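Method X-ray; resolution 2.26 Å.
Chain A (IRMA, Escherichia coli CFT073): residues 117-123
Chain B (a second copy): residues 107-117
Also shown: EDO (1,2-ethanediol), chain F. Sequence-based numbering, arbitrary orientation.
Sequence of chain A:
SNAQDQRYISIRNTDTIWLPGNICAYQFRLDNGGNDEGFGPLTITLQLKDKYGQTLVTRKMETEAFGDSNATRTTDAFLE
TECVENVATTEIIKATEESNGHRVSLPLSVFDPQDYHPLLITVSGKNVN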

# COMPACT_ATOMS: atom_id res chain seq x y z
N HIS A 117 -3.99 -2.53 8.92
CA HIS A 117 -5.21 -2.57 8.11
C HIS A 117 -5.60 -1.17 7.66
O HIS A 117 -6.02 -0.35 8.48
CB HIS A 117 -6.37 -3.19 8.89
CG HIS A 117 -6.24 -4.67 9.11
ND1 HIS A 117 -6.32 -5.58 8.09
CD2 HIS A 117 -6.05 -5.39 10.25
CE1 HIS A 117 -6.17 -6.81 8.58
NE2 HIS A 117 -6.01 -6.71 9.89
N PRO A 118 -5.48 -0.88 6.36
CA PRO A 118 -5.78 0.47 5.89
C PRO A 118 -7.26 0.73 5.63
O PRO A 118 -8.03 -0.20 5.38
CB PRO A 118 -5.01 0.55 4.57
CG PRO A 118 -5.05 -0.85 4.06
CD PRO A 118 -5.00 -1.76 5.28
N LEU A 119 -7.65 2.01 5.70
CA LEU A 119 -8.96 2.42 5.23
C LEU A 119 -9.05 2.13 3.75
O LEU A 119 -8.08 2.33 3.02
CB LEU A 119 -9.20 3.91 5.48
CG LEU A 119 -9.22 4.46 6.90
CD1 LEU A 119 -9.55 5.94 6.86
CD2 LEU A 119 -10.22 3.71 7.76
N LEU A 120 -10.19 1.64 3.31
CA LEU A 120 -10.44 1.46 1.90
C LEU A 120 -10.82 2.81 1.29
O LEU A 120 -11.51 3.61 1.93
CB LEU A 120 -11.53 0.42 1.67
CG LEU A 120 -11.71 -0.15 0.27
CD1 LEU A 120 -12.01 -1.63 0.34
CD2 LEU A 120 -12.81 0.59 -0.47
N ILE A 121 -10.36 3.06 0.07
CA ILE A 121 -10.64 4.32 -0.60
C ILE A 121 -11.38 4.09 -1.91
O ILE A 121 -10.93 3.31 -2.75
CB ILE A 121 -9.36 5.11 -0.91
CG1 ILE A 121 -8.53 5.33 0.35
CG2 ILE A 121 -9.69 6.44 -1.58
CD1 ILE A 121 -7.19 5.96 0.07
N THR A 122 -12.50 4.78 -2.09
CA THR A 122 -13.24 4.73 -3.36
C THR A 122 -13.34 6.12 -3.97
O THR A 122 -13.03 7.12 -3.33
CB THR A 122 -14.66 4.16 -3.17
OG1 THR A 122 -15.38 4.95 -2.22
CG2 THR A 122 -14.60 2.73 -2.69
N VAL A 123 -13.78 6.18 -5.23
CA VAL A 123 -13.93 7.44 -5.93
C VAL A 123 -15.31 7.55 -6.58
O VAL A 123 -16.11 8.41 -6.21
CB VAL A 123 -12.84 7.62 -7.01
CG1 VAL A 123 -13.14 8.84 -7.87
CG2 VAL A 123 -11.47 7.75 -6.37
N PRO B 107 -10.09 16.69 -11.84
CA PRO B 107 -10.83 15.50 -12.28
C PRO B 107 -10.54 14.30 -11.39
O PRO B 107 -9.38 14.00 -11.11
CB PRO B 107 -10.31 15.26 -13.70
CG PRO B 107 -9.82 16.59 -14.15
CD PRO B 107 -9.26 17.24 -12.93
N LEU B 108 -11.59 13.61 -10.95
CA LEU B 108 -11.45 12.50 -10.01
C LEU B 108 -10.85 11.26 -10.68
O LEU B 108 -10.40 10.34 -10.00
CB LEU B 108 -12.80 12.17 -9.38
CG LEU B 108 -13.48 13.28 -8.58
CD1 LEU B 108 -14.59 12.73 -7.71
CD2 LEU B 108 -12.46 14.05 -7.73
N SER B 109 -10.86 11.25 -12.01
CA SER B 109 -10.31 10.12 -12.77
C SER B 109 -8.80 10.01 -12.60
O SER B 109 -8.22 8.95 -12.84
CB SER B 109 -10.67 10.26 -14.25
OG SER B 109 -10.25 11.51 -14.76
N VAL B 110 -8.17 11.11 -12.19
CA VAL B 110 -6.73 11.14 -11.96
C VAL B 110 -6.32 10.16 -10.86
O VAL B 110 -5.26 9.54 -10.93
CB VAL B 110 -6.28 12.57 -11.56
CG1 VAL B 110 -4.87 12.56 -10.98
CG2 VAL B 110 -6.34 13.49 -12.76
N PHE B 111 -7.20 9.98 -9.88
CA PHE B 111 -6.89 9.15 -8.72
C PHE B 111 -6.88 7.65 -9.02
O PHE B 111 -7.71 7.14 -9.77
CB PHE B 111 -7.88 9.43 -7.59
CG PHE B 111 -7.67 10.75 -6.91
CD1 PHE B 111 -6.57 10.94 -6.08
CD2 PHE B 111 -8.56 11.79 -7.10
CE1 PHE B 111 -6.37 12.16 -5.46
CE2 PHE B 111 -8.36 13.01 -6.47
CZ PHE B 111 -7.26 13.20 -5.65
N ASP B 112 -5.92 6.96 -8.42
CA ASP B 112 -5.85 5.51 -8.46
C ASP B 112 -5.93 4.99 -7.03
O ASP B 112 -4.91 4.66 -6.43
CB ASP B 112 -4.56 5.06 -9.14
CG ASP B 112 -4.51 3.57 -9.39
OD1 ASP B 112 -5.58 2.93 -9.36
OD2 ASP B 112 -3.41 3.03 -9.62
N PRO B 113 -7.15 4.90 -6.48
CA PRO B 113 -7.38 4.62 -5.06
C PRO B 113 -7.16 3.17 -4.66
O PRO B 113 -7.30 2.28 -5.50
CB PRO B 113 -8.85 4.99 -4.88
CG PRO B 113 -9.46 4.65 -6.19
CD PRO B 113 -8.42 5.01 -7.22
N GLN B 114 -6.81 2.92 -3.41
CA GLN B 114 -6.78 1.56 -2.89
C GLN B 114 -8.18 1.12 -2.47
O GLN B 114 -8.56 1.28 -1.31
CB GLN B 114 -5.81 1.44 -1.72
CG GLN B 114 -5.43 0.01 -1.41
CD GLN B 114 -4.48 -0.14 -0.23
OE1 GLN B 114 -4.39 0.72 0.64
NE2 GLN B 114 -3.74 -1.25 -0.23
N ASP B 115 -8.95 0.58 -3.42
CA ASP B 115 -10.32 0.17 -3.15
C ASP B 115 -10.44 -1.33 -2.88
O ASP B 115 -11.34 -2.00 -3.40
CB ASP B 115 -11.24 0.54 -4.31
CG ASP B 115 -10.72 0.05 -5.64
OD1 ASP B 115 -9.58 -0.45 -5.69
OD2 ASP B 115 -11.46 0.16 -6.65
N TYR B 116 -9.52 -1.85 -2.08
CA TYR B 116 -9.49 -3.27 -1.77
C TYR B 116 -8.90 -3.43 -0.38
O TYR B 116 -8.04 -2.65 0.02
CB TYR B 116 -8.67 -4.05 -2.80
CG TYR B 116 -7.27 -3.53 -2.95
CD1 TYR B 116 -6.25 -3.96 -2.11
CD2 TYR B 116 -6.96 -2.59 -3.92
CE1 TYR B 116 -4.97 -3.48 -2.23
CE2 TYR B 116 -5.69 -2.10 -4.06
CZ TYR B 116 -4.70 -2.54 -3.21
OH TYR B 116 -3.42 -2.05 -3.35
N HIS B 117 -9.38 -4.42 0.37
CA HIS B 117 -8.77 -4.73 1.65
C HIS B 117 -7.57 -5.64 1.41
O HIS B 117 -7.72 -6.77 0.95
CB HIS B 117 -9.76 -5.42 2.59
CG HIS B 117 -10.84 -4.51 3.10
ND1 HIS B 117 -10.58 -3.48 3.96
CD2 HIS B 117 -12.17 -4.49 2.87
CE1 HIS B 117 -11.71 -2.84 4.25
NE2 HIS B 117 -12.69 -3.45 3.59
C1 EDO F . -7.87 1.23 -8.39
O1 EDO F . -9.15 1.23 -7.81
C2 EDO F . -7.04 0.11 -7.76
O2 EDO F . -5.81 0.65 -7.37
O HOH W 1 -8.39 -2.79 5.04
O HOH W 2 -5.87 2.64 1.37

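The contact between the two copies is a mainly apolar packing of 569 Å² (both sides summed), fixed by a single direct hydrogen bond between backbones and by two bridging waters. That bond runs from I121(A) N to Q114(B) O at 2.9 Å and is nearly linear, with an N-H...O angle of 172°. It does not propagate into a ladder: I121(A) O lies 3.4 Å from D115(B) N, but the angle is too poor for a hydrogen bond. I121(A) O instead packs against carbon, 3.2 Å from D115(B) CB and 3.4 Å from P113(B) CB.

Side chains close the contact around this bond. L120(A), with chi1 in t, leaves the backbone sideways, yet its end reaches chain B. Its CD1 sits over one face of the H117(B) imidazole, 3.9 Å from the ring centroid and 15° off the normal, a CH-pi contact that suits a methyl group against a flat ring; CD1 also lies 3.5 Å from Y116(B) N. P113(B), which has no amide hydrogen to satisfy, offers its ring as an apolar surface: CB meets I121(A) CG2 and CG meets V123(A) CG2, each at 3.7 Å. V123(A) points toward chain B, and its branched side chain spreads the contact, with CG1 3.7 Å from L108(B) CB and CG2 4.1 Å from F111(B) CB.

Water serves the polar groups that do not meet directly. One molecule donates to P118(A) O (2.6 Å) and is hydrogen-bonded to H117(B) ND1 (2.5 Å). Another donates to both L119(A) O (2.8 Å) and Q114(B) OE1 (2.5 Å), so the buried glutamine contributes to the interface through its backbone carbonyl and its side-chain amide. D115(B) is exposed; the end of its side chain leads away from chain A, and OD1 accepts a hydrogen bond from O1 of the ethanediol at 2.7 Å.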